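Cytochrome P450 (Zobellia galactanivorans, PDB 6G5O) is a cytochrome P450, a haem protein of the mostly helical P450 fold that carries an iron protoporphyrin IX in its interior. Local coordinates at residues K46-I57 with M270-V280; I226-A234 with V373-F382. All coordinates share one frame; numbering follows the deposited sequence.

In the fold
From the N terminus, the chain first passes through 46-57, with edge strand 48-49, and then runs through a long, largely helical region before 270-280 returns to pair with it. Contact 1 closes that loop of 212 residues and joins strands 48-49 and 270-274 beside the haem. Contact 2 begins within this loop, in helix 223-238, and is closed later by 373-382 of strand 369-384, near the C terminus. The two loops therefore cross. The centres of the two contacts lie about 33 Å apart, on opposite sides of the centre of the chain; contact 1 belongs to the mixed sheet, and contact 2 joins helix 223-238 to the three-strand sheet.

Contact 1 of 2, residues K46-I57 with M270-V280; sequences KTFQSGAVPGRI and MGRVVTEDTHV. With HEM (protoporphyrin IX containing Fe), chain C.
The guanidinium of Arg272 has Ser50 OG over one face, offset toward the rim and too poorly angled to bond NE. The carbonyl oxygen of Phe48 and a haem propionate lie at its edge. Arg272 NH2 donates to haem O2A at 2.9 Å and almost straight (172°), whereas NH1 is shared between haem O1A and Gly271 O, the latter bond approaching from above the carbonyl plane. A water accepts from Arg272 NE and also lies within bonding distance of Phe48 O. All three guanidinium nitrogens thus have a partner, which should restrict rotation of the group. The Phe48 ring carries Thr47 CG2 over the centre of one face, and Val274 CG2 sits at its edge, 4.1 Å from CD1. Over one face of the Arg56 guanidinium lies Val273 CG2, 3.6 Å from NH1; Arg56 NE is bound elsewhere, to Asp27 (salt bridge), and NH2 to Asp288 O.

The strands themselves pair antiparallel, adding outer strand 48-49 to the mixed sheet of the P450 fold. Gln49 and Val273 share one face and are hydrogen-bonded, N to O, both ways; Phe48 and Val274 share the other, non-hydrogen-bonded. Beyond them Thr275 grips two successive carbonyls: OG1, held between backbone N and carbonyl carbon (chi1 62°), reaches Lys46 O at 2.7 Å, and N reaches Thr47 O. Thr47 OG1 meets the anti lone pair of Glu276 OE2. Ile57 O accepts a weak bond from Gly271 N, with Met270 SD nearby. His80, Arg84 and His328 also hydrogen-bond the haem. Arg272 probably balances the propionate charge and ties inner strand 270-274 to the cofactor.

Contact 2 of 2, residues I226-A234 with V373-F382; sequences INAVTNSIA and VGFHNIQIKF
Helix 226-234 lies against a bent strand of the P450 fold's three-strand antiparallel sheet, and the side chains of Thr230, Ile233 and Ala234 meet those of Phe375, Ile378, Ile380 and Phe382. His376 and Asn377 together face Lys360 in a classic beta bulge, and the chain turns a corner at His376, between 373-375 and 377-382; the helix axis makes 69° with the first piece and 47° with the second. Thr230 CG2 settles over the notch where Phe375 and Ile378 meet, reaching Ile378 CG2 at 3.7 Å. That methyl points to the strand because Thr230 OG1 turns back to Ile226 O, leaving CG2 opposite the backbone N. Ala234 CB approaches Phe375 CE2 obliquely at 4.0 Å, while Ile378 CD1 covers part of one face of the same ring. Farther along, Ile233 CG2 touches both Ile380 CD1 (3.9 Å) and Phe382 CZ. Leu347 of helix 333-350 borders Ile233 and Phe382.

At the other end Gly374 gives room to the amides of Asn227 and Asn231, with Asn231 OD1 3.4 Å from Gly374 CA. Asn231 ND2 donates to Val373 O at 3.0 Å, with the acceptor in the amide plane but the donor 35° out of the carbonyl plane.

Contact 1 of 2, residues K46-I57 with M270-V280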
loop_
_atom_site.group_PDB
_atom_site.type_symbol
_atom_site.label_atom_id
_atom_site.label_comp_id
_atom_site.label_asym_id
_atom_site.label_seq_id
_atom_site.Cartn_x
_atom_site.Cartn_y
_atom_site.Cartn_z
ATOM N N LYS A 46 -21.223 8.829 4.591
ATOM C CA LYS A 46 -22.680 8.621 4.610
ATOM C C LYS A 46 -23.213 8.228 3.238
ATOM O O LYS A 46 -23.900 7.203 3.086
ATOM C CB LYS A 46 -23.394 9.851 5.132
ATOM C CG LYS A 46 -23.392 9.896 6.658
ATOM C CD LYS A 46 -24.616 10.614 7.206
ATOM C CE LYS A 46 -24.327 12.089 7.392
ATOM N NZ LYS A 46 -23.668 12.320 8.709
ATOM N N THR A 47 -22.845 9.003 2.224
ATOM C CA THR A 47 -23.220 8.672 0.855
ATOM C C THR A 47 -22.354 7.540 0.275
ATOM O O THR A 47 -22.871 6.647 -0.388
ATOM C CB THR A 47 -23.122 9.902 -0.037
ATOM O OG1 THR A 47 -23.891 10.976 0.521
ATOM C CG2 THR A 47 -23.587 9.589 -1.435
ATOM N N PHE A 48 -21.043 7.574 0.522
ATOM C CA PHE A 48 -20.121 6.551 -0.021
ATOM C C PHE A 48 -19.503 5.706 1.123
ATOM O O PHE A 48 -18.455 6.074 1.722
ATOM C CB PHE A 48 -19.031 7.233 -0.875
ATOM C CG PHE A 48 -19.573 8.169 -1.924
ATOM C CD1 PHE A 48 -20.116 7.662 -3.106
ATOM C CD2 PHE A 48 -19.529 9.547 -1.741
ATOM C CE1 PHE A 48 -20.621 8.518 -4.073
ATOM C CE2 PHE A 48 -20.013 10.416 -2.708
ATOM C CZ PHE A 48 -20.569 9.900 -3.870
ATOM N N GLN A 49 -20.171 4.590 1.434
ATOM C CA GLN A 49 -19.895 3.851 2.654
ATOM C C GLN A 49 -18.813 2.790 2.474
ATOM O O GLN A 49 -18.620 2.285 1.354
ATOM C CB GLN A 49 -21.182 3.244 3.212
ATOM C CG GLN A 49 -21.442 1.793 2.860
ATOM C CD GLN A 49 -22.792 1.298 3.410
ATOM O OE1 GLN A 49 -23.317 1.796 4.419
ATOM N NE2 GLN A 49 -23.358 0.337 2.728
ATOM N N SER A 50 -18.100 2.478 3.567
ATOM C CA SER A 50 -17.150 1.348 3.597
ATOM C C SER A 50 -17.718 0.125 4.336
ATOM O O SER A 50 -17.238 -1.011 4.154
ATOM C CB SER A 50 -15.803 1.764 4.234
ATOM O OG SER A 50 -15.201 2.797 3.487
ATOM N N GLY A 51 -18.761 0.364 5.124
ATOM C CA GLY A 51 -19.388 -0.678 5.941
ATOM C C GLY A 51 -20.308 -1.615 5.180
ATOM O O GLY A 51 -21.433 -1.814 5.577
ATOM N N ALA A 52 -19.810 -2.208 4.099
ATOM C CA ALA A 52 -20.608 -3.060 3.258
ATOM C C ALA A 52 -20.437 -4.552 3.615
ATOM O O ALA A 52 -19.732 -4.908 4.541
ATOM C CB ALA A 52 -20.233 -2.824 1.800
ATOM N N VAL A 53 -21.105 -5.414 2.870
ATOM C CA VAL A 53 -20.868 -6.823 2.912
ATOM C C VAL A 53 -19.384 -7.068 2.696
ATOM O O VAL A 53 -18.793 -6.544 1.751
ATOM C CB VAL A 53 -21.761 -7.569 1.867
ATOM C CG1 VAL A 53 -21.240 -8.962 1.534
ATOM C CG2 VAL A 53 -23.194 -7.659 2.401
ATOM N N PRO A 54 -18.765 -7.859 3.584
ATOM C CA PRO A 54 -17.316 -8.003 3.523
ATOM C C PRO A 54 -16.847 -8.399 2.155
ATOM O O PRO A 54 -17.432 -9.281 1.550
ATOM C CB PRO A 54 -17.041 -9.103 4.541
ATOM C CG PRO A 54 -18.117 -8.881 5.576
ATOM C CD PRO A 54 -19.334 -8.510 4.787
ATOM N N GLY A 55 -15.800 -7.730 1.669
ATOM C CA GLY A 55 -15.247 -8.012 0.347
ATOM C C GLY A 55 -15.765 -7.117 -0.753
ATOM O O GLY A 55 -15.154 -7.005 -1.829
ATOM N N ARG A 56 -16.882 -6.466 -0.513
ATOM C CA ARG A 56 -17.534 -5.764 -1.604
ATOM C C ARG A 56 -16.814 -4.510 -2.086
ATOM O O ARG A 56 -16.827 -4.231 -3.286
ATOM C CB ARG A 56 -18.966 -5.407 -1.253
ATOM C CG ARG A 56 -19.835 -5.410 -2.498
ATOM C CD ARG A 56 -21.272 -4.984 -2.235
ATOM N NE ARG A 56 -21.840 -4.530 -3.506
ATOM C CZ ARG A 56 -22.866 -3.700 -3.646
ATOM N NH1 ARG A 56 -23.527 -3.201 -2.594
ATOM N NH2 ARG A 56 -23.245 -3.382 -4.877
ATOM N N ILE A 57 -16.199 -3.751 -1.177
ATOM C CA ILE A 57 -15.573 -2.487 -1.571
ATOM C C ILE A 57 -14.218 -2.687 -2.261
ATOM O O ILE A 57 -13.651 -1.742 -2.760
ATOM C CB ILE A 57 -15.431 -1.474 -0.419
ATOM C CG1 ILE A 57 -14.393 -1.935 0.616
ATOM C CG2 ILE A 57 -16.777 -1.187 0.208
ATOM C CD1 ILE A 57 -14.420 -1.148 1.927
ATOM N N MET A 270 -9.837 2.142 -4.679
ATOM C CA MET A 270 -10.590 1.412 -3.700
ATOM C C MET A 270 -12.060 1.765 -3.827
ATOM O O MET A 270 -12.418 2.922 -4.026
ATOM C CB MET A 270 -10.100 1.733 -2.279
ATOM C CG MET A 270 -10.701 0.799 -1.217
ATOM S SD MET A 270 -10.455 -0.973 -1.556
ATOM C CE MET A 270 -8.658 -1.102 -1.443
ATOM N N GLY A 271 -12.922 0.774 -3.690
ATOM C CA GLY A 271 -14.328 1.035 -3.842
ATOM C C GLY A 271 -14.994 1.611 -2.629
ATOM O O GLY A 271 -14.445 1.575 -1.523
ATOM N N ARG A 272 -16.206 2.123 -2.863
ATOM C CA ARG A 272 -17.198 2.419 -1.845
ATOM C C ARG A 272 -18.581 1.975 -2.403
ATOM O O ARG A 272 -18.753 1.794 -3.618
ATOM C CB ARG A 272 -17.240 3.908 -1.568
ATOM C CG ARG A 272 -15.955 4.525 -1.048
ATOM C CD ARG A 272 -15.754 4.204 0.423
ATOM N NE ARG A 272 -14.670 4.962 1.070
ATOM C CZ ARG A 272 -13.388 4.581 1.101
ATOM N NH1 ARG A 272 -12.966 3.483 0.467
ATOM N NH2 ARG A 272 -12.508 5.330 1.759
ATOM N N VAL A 273 -19.562 1.833 -1.524
ATOM C CA VAL A 273 -20.931 1.509 -1.933
ATOM C C VAL A 273 -21.803 2.752 -1.776
ATOM O O VAL A 273 -21.821 3.383 -0.711
ATOM C CB VAL A 273 -21.477 0.325 -1.097
ATOM C CG1 VAL A 273 -23.015 0.272 -1.100
ATOM C CG2 VAL A 273 -20.857 -0.971 -1.603
ATOM N N VAL A 274 -22.521 3.096 -2.838
ATOM C CA VAL A 274 -23.393 4.297 -2.842
ATOM C C VAL A 274 -24.697 3.990 -2.071
ATOM O O VAL A 274 -25.291 2.950 -2.269
ATOM C CB VAL A 274 -23.730 4.733 -4.293
ATOM C CG1 VAL A 274 -24.544 6.016 -4.282
ATOM C CG2 VAL A 274 -22.466 4.915 -5.125
ATOM N N THR A 275 -25.106 4.862 -1.166
ATOM C CA THR A 275 -26.200 4.523 -0.269
ATOM C C THR A 275 -27.498 5.203 -0.663
ATOM O O THR A 275 -28.530 4.978 -0.037
ATOM C CB THR A 275 -25.885 4.922 1.200
ATOM O OG1 THR A 275 -25.708 6.338 1.301
ATOM C CG2 THR A 275 -24.621 4.191 1.728
ATOM N N GLU A 276 -27.442 6.076 -1.665
ATOM C CA GLU A 276 -28.583 6.917 -2.053
ATOM C C GLU A 276 -28.278 7.504 -3.424
ATOM O O GLU A 276 -27.110 7.672 -3.763
ATOM C CB GLU A 276 -28.832 8.043 -1.029
ATOM C CG GLU A 276 -27.726 9.083 -0.933
ATOM C CD GLU A 276 -27.973 10.160 0.127
ATOM O OE1 GLU A 276 -29.114 10.272 0.621
ATOM O OE2 GLU A 276 -27.028 10.914 0.475
ATOM N N ASP A 277 -29.310 7.813 -4.211
ATOM C CA ASP A 277 -29.110 8.472 -5.505
ATOM C C ASP A 277 -28.438 9.840 -5.323
ATOM O O ASP A 277 -28.901 10.641 -4.493
ATOM C CB ASP A 277 -30.451 8.656 -6.222
ATOM C CG ASP A 277 -31.131 7.334 -6.566
ATOM O OD1 ASP A 277 -30.502 6.463 -7.197
ATOM O OD2 ASP A 277 -32.317 7.176 -6.217
ATOM N N THR A 278 -27.352 10.078 -6.063
ATOM C CA THR A 278 -26.777 11.428 -6.237
ATOM C C THR A 278 -25.992 11.461 -7.572
ATOM O O THR A 278 -26.120 10.560 -8.420
ATOM C CB THR A 278 -25.843 11.913 -5.070
ATOM O OG1 THR A 278 -24.810 10.951 -4.823
ATOM C CG2 THR A 278 -26.608 12.220 -3.785
ATOM N N HIS A 279 -25.222 12.541 -7.761
ATOM C CA HIS A 279 -24.407 12.760 -8.961
ATOM C C HIS A 279 -22.957 13.103 -8.584
ATOM O O HIS A 279 -22.687 13.655 -7.516
ATOM C CB HIS A 279 -24.974 13.927 -9.808
ATOM C CG HIS A 279 -26.453 13.853 -10.045
ATOM N ND1 HIS A 279 -27.000 13.308 -11.190
ATOM C CD2 HIS A 279 -27.497 14.240 -9.271
ATOM C CE1 HIS A 279 -28.317 13.356 -11.106
ATOM N NE2 HIS A 279 -28.643 13.926 -9.956
ATOM N N VAL A 280 -22.033 12.773 -9.479
ATOM C CA VAL A 280 -20.643 13.209 -9.376
ATOM C C VAL A 280 -20.182 13.564 -10.788
ATOM O O VAL A 280 -20.321 12.755 -11.713
ATOM C CB VAL A 280 -19.709 12.100 -8.845
ATOM C CG1 VAL A 280 -18.389 12.695 -8.367
ATOM C CG2 VAL A 280 -20.363 11.320 -7.716
HETATM C CHA HEM C . -5.622 1.877 4.120
HETATM C CHB HEM C . -2.373 2.592 0.619
HETATM C CHC HEM C . 0.901 0.076 3.097
HETATM C CHD HEM C . -2.481 -1.152 6.255
HETATM C C1A HEM C . -5.006 2.306 2.966
HETATM C C2A HEM C . -5.617 3.122 1.970
HETATM C C3A HEM C . -4.707 3.314 1.027
HETATM C C4A HEM C . -3.523 2.626 1.376
HETATM C CMA HEM C . -4.936 4.141 -0.195
HETATM C CAA HEM C . -7.014 3.740 1.957
HETATM C CBA HEM C . -8.046 2.672 1.631
HETATM C CGA HEM C . -9.451 3.224 1.708
HETATM O O1A HEM C . -10.385 2.447 1.885
HETATM O O2A HEM C . -9.713 4.438 1.617
HETATM C C1B HEM C . -1.201 1.969 0.996
HETATM C C2B HEM C . -0.006 2.131 0.267
HETATM C C3B HEM C . 0.945 1.402 0.943
HETATM C C4B HEM C . 0.238 0.821 2.128
HETATM C CMB HEM C . 0.159 2.891 -1.014
HETATM C CAB HEM C . 2.377 1.196 0.739
HETATM C CBB HEM C . 3.137 1.862 -0.109
HETATM C C1C HEM C . 0.284 -0.484 4.185
HETATM C C2C HEM C . 0.869 -1.398 5.060
HETATM C C3C HEM C . -0.110 -1.799 5.935
HETATM C C4C HEM C . -1.282 -1.083 5.581
HETATM C CMC HEM C . 2.293 -1.855 5.061
HETATM C CAC HEM C . 0.008 -2.723 7.071
HETATM C CBC HEM C . 1.087 -3.390 7.469
HETATM C C1D HEM C . -3.595 -0.358 5.936
HETATM C C2D HEM C . -4.817 -0.367 6.760
HETATM C C3D HEM C . -5.690 0.483 6.196
HETATM C C4D HEM C . -5.014 0.970 4.989
HETATM C CMD HEM C . -4.983 -1.146 8.020
HETATM C CAD HEM C . -7.087 0.812 6.692
HETATM C CBD HEM C . -7.213 2.109 7.507
HETATM C CGD HEM C . -8.655 2.296 8.015
HETATM O O1D HEM C . -9.616 1.601 7.531
HETATM O O2D HEM C . -8.951 3.138 8.931
HETATM N NA HEM C . -3.725 1.968 2.561
HETATM N NB HEM C . -1.021 1.191 2.065
HETATM N NC HEM C . -1.022 -0.314 4.479
HETATM N ND HEM C . -3.775 0.460 4.910
HETATM FE FE HEM C . -2.477 0.828 3.555
HETATM O O HOH W 1 -16.126 7.441 1.303
HETATM O O HOH W 2 -3.113 -0.804 2.142
#

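Contact 2 of 2, residues I226-A234 with V373-F382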
loop_
_atom_site.group_PDB
_atom_site.type_symbol
_atom_site.label_atom_id
_atom_site.label_comp_id
_atom_site.label_asym_id
_atom_site.label_seq_id
_atom_site.Cartn_x
_atom_site.Cartn_y
_atom_site.Cartn_z
ATOM N N ILE A 226 5.751 -4.143 -1.753
ATOM C CA ILE A 226 6.616 -4.829 -2.716
ATOM C C ILE A 226 6.772 -3.979 -4.008
ATOM O O ILE A 226 7.881 -3.836 -4.537
ATOM C CB ILE A 226 6.131 -6.254 -3.040
ATOM C CG1 ILE A 226 6.336 -7.172 -1.844
ATOM C CG2 ILE A 226 6.954 -6.856 -4.177
ATOM C CD1 ILE A 226 5.630 -8.511 -1.960
ATOM N N ASN A 227 5.666 -3.413 -4.471
ATOM C CA ASN A 227 5.666 -2.528 -5.642
ATOM C C ASN A 227 6.384 -1.176 -5.417
ATOM O O ASN A 227 7.158 -0.733 -6.277
ATOM C CB ASN A 227 4.258 -2.312 -6.146
ATOM C CG ASN A 227 3.731 -3.525 -6.909
ATOM O OD1 ASN A 227 4.527 -4.280 -7.531
ATOM N ND2 ASN A 227 2.403 -3.742 -6.846
ATOM N N ALA A 228 6.169 -0.535 -4.264
ATOM C CA ALA A 228 6.903 0.691 -3.928
ATOM C C ALA A 228 8.406 0.464 -3.916
ATOM O O ALA A 228 9.183 1.296 -4.392
ATOM C CB ALA A 228 6.453 1.242 -2.569
ATOM N N VAL A 229 8.833 -0.630 -3.299
ATOM C CA VAL A 229 10.267 -0.902 -3.176
ATOM C C VAL A 229 10.880 -1.145 -4.559
ATOM O O VAL A 229 11.936 -0.597 -4.897
ATOM C CB VAL A 229 10.533 -2.086 -2.223
ATOM C CG1 VAL A 229 11.953 -2.607 -2.331
ATOM C CG2 VAL A 229 10.269 -1.658 -0.793
ATOM N N THR A 230 10.182 -1.948 -5.352
ATOM C CA THR A 230 10.665 -2.366 -6.665
ATOM C C THR A 230 10.680 -1.162 -7.626
ATOM O O THR A 230 11.699 -0.913 -8.289
ATOM C CB THR A 230 9.814 -3.501 -7.223
ATOM O OG1 THR A 230 9.886 -4.616 -6.326
ATOM C CG2 THR A 230 10.330 -3.949 -8.599
ATOM N N ASN A 231 9.581 -0.391 -7.641
ATOM C CA ASN A 231 9.483 0.794 -8.476
ATOM C C ASN A 231 10.535 1.857 -8.139
ATOM O O ASN A 231 11.037 2.544 -9.053
ATOM C CB ASN A 231 8.073 1.367 -8.460
ATOM C CG ASN A 231 7.058 0.461 -9.168
ATOM O OD1 ASN A 231 7.448 -0.473 -9.851
ATOM N ND2 ASN A 231 5.749 0.712 -8.979
ATOM N N SER A 232 10.894 1.968 -6.860
ATOM C CA SER A 232 11.899 2.919 -6.435
ATOM C C SER A 232 13.291 2.585 -6.972
ATOM O O SER A 232 14.078 3.480 -7.318
ATOM C CB SER A 232 11.942 3.002 -4.919
ATOM O OG SER A 232 10.676 3.459 -4.453
ATOM N N ILE A 233 13.619 1.305 -6.987
ATOM C CA ILE A 233 14.940 0.885 -7.423
ATOM C C ILE A 233 15.035 1.055 -8.946
ATOM O O ILE A 233 16.028 1.602 -9.464
ATOM C CB ILE A 233 15.223 -0.564 -6.992
ATOM C CG1 ILE A 233 15.357 -0.624 -5.463
ATOM C CG2 ILE A 233 16.498 -1.081 -7.635
ATOM C CD1 ILE A 233 15.078 -2.021 -4.931
ATOM N N ALA A 234 13.995 0.637 -9.654
ATOM C CA ALA A 234 13.908 0.903 -11.080
ATOM C C ALA A 234 14.173 2.373 -11.397
ATOM O O ALA A 234 15.047 2.707 -12.242
ATOM C CB ALA A 234 12.546 0.523 -11.602
ATOM N N VAL A 373 1.360 -0.957 -12.803
ATOM C CA VAL A 373 1.519 -0.778 -11.355
ATOM C C VAL A 373 2.915 -1.114 -10.895
ATOM O O VAL A 373 3.302 -0.725 -9.801
ATOM C CB VAL A 373 0.481 -1.592 -10.526
ATOM C CG1 VAL A 373 0.778 -3.095 -10.573
ATOM C CG2 VAL A 373 0.426 -1.098 -9.058
ATOM N N GLY A 374 3.694 -1.780 -11.750
ATOM C CA GLY A 374 5.034 -2.226 -11.420
ATOM C C GLY A 374 5.513 -3.340 -12.348
ATOM O O GLY A 374 5.237 -3.325 -13.551
ATOM N N PHE A 375 6.219 -4.313 -11.774
ATOM C CA PHE A 375 6.833 -5.420 -12.508
ATOM C C PHE A 375 6.507 -6.778 -11.880
ATOM O O PHE A 375 6.479 -6.906 -10.655
ATOM C CB PHE A 375 8.327 -5.252 -12.489
ATOM C CG PHE A 375 8.779 -3.957 -13.067
ATOM C CD1 PHE A 375 9.051 -3.844 -14.423
ATOM C CD2 PHE A 375 8.908 -2.841 -12.266
ATOM C CE1 PHE A 375 9.479 -2.642 -14.958
ATOM C CE2 PHE A 375 9.368 -1.643 -12.783
ATOM C CZ PHE A 375 9.640 -1.533 -14.136
ATOM N N HIS A 376 6.264 -7.790 -12.727
ATOM C CA HIS A 376 6.160 -9.178 -12.272
ATOM C C HIS A 376 7.561 -9.654 -11.942
ATOM O O HIS A 376 7.771 -10.407 -10.992
ATOM C CB HIS A 376 5.492 -10.047 -13.332
ATOM C CG HIS A 376 3.997 -9.888 -13.401
ATOM N ND1 HIS A 376 3.177 -10.019 -12.299
ATOM C CD2 HIS A 376 3.173 -9.633 -14.446
ATOM C CE1 HIS A 376 1.915 -9.833 -12.655
ATOM N NE2 HIS A 376 1.884 -9.594 -13.952
ATOM N N ASN A 377 8.531 -9.204 -12.718
ATOM C CA ASN A 377 9.931 -9.478 -12.435
ATOM C C ASN A 377 10.801 -8.415 -13.084
ATOM O O ASN A 377 10.385 -7.778 -14.024
ATOM C CB ASN A 377 10.328 -10.909 -12.910
ATOM C CG ASN A 377 9.993 -11.155 -14.377
ATOM O OD1 ASN A 377 8.839 -11.495 -14.741
ATOM N ND2 ASN A 377 11.001 -10.938 -15.236
ATOM N N ILE A 378 11.997 -8.192 -12.552
ATOM C CA ILE A 378 12.915 -7.232 -13.139
ATOM C C ILE A 378 14.254 -7.562 -12.586
ATOM O O ILE A 378 14.416 -7.598 -11.367
ATOM C CB ILE A 378 12.543 -5.736 -12.862
ATOM C CG1 ILE A 378 13.647 -4.785 -13.360
ATOM C CG2 ILE A 378 12.259 -5.453 -11.390
ATOM C CD1 ILE A 378 13.145 -3.423 -13.805
ATOM N N GLN A 379 15.217 -7.805 -13.487
ATOM C CA GLN A 379 16.566 -8.202 -13.089
ATOM C C GLN A 379 17.383 -6.956 -13.059
ATOM O O GLN A 379 17.396 -6.223 -14.037
ATOM C CB GLN A 379 17.206 -9.174 -14.110
ATOM C CG GLN A 379 16.851 -10.648 -13.923
ATOM C CD GLN A 379 17.609 -11.320 -12.791
ATOM O OE1 GLN A 379 18.714 -10.900 -12.404
ATOM N NE2 GLN A 379 17.026 -12.387 -12.274
ATOM N N ILE A 380 18.101 -6.722 -11.966
ATOM C CA ILE A 380 18.872 -5.509 -11.855
ATOM C C ILE A 380 20.220 -5.809 -11.262
ATOM O O ILE A 380 20.332 -6.585 -10.314
ATOM C CB ILE A 380 18.139 -4.413 -11.014
ATOM C CG1 ILE A 380 16.736 -4.157 -11.584
ATOM C CG2 ILE A 380 18.925 -3.112 -11.026
ATOM C CD1 ILE A 380 16.006 -2.970 -11.000
ATOM N N LYS A 381 21.226 -5.144 -11.816
ATOM C CA LYS A 381 22.595 -5.279 -11.389
ATOM C C LYS A 381 22.880 -4.116 -10.457
ATOM O O LYS A 381 22.576 -2.988 -10.797
ATOM C CB LYS A 381 23.503 -5.171 -12.622
ATOM C CG LYS A 381 24.992 -5.220 -12.321
ATOM C CD LYS A 381 25.618 -6.551 -12.689
ATOM C CE LYS A 381 27.070 -6.395 -13.172
ATOM N NZ LYS A 381 28.033 -6.066 -12.081
ATOM N N PHE A 382 23.492 -4.373 -9.301
ATOM C CA PHE A 382 23.840 -3.328 -8.362
ATOM C C PHE A 382 25.352 -3.221 -8.395
ATOM O O PHE A 382 26.006 -4.204 -8.055
ATOM C CB PHE A 382 23.436 -3.726 -6.934
ATOM C CG PHE A 382 21.947 -3.682 -6.648
ATOM C CD1 PHE A 382 21.016 -4.194 -7.528
ATOM C CD2 PHE A 382 21.489 -3.152 -5.448
ATOM C CE1 PHE A 382 19.658 -4.154 -7.233
ATOM C CE2 PHE A 382 20.127 -3.136 -5.135
ATOM C CZ PHE A 382 19.214 -3.631 -6.038
#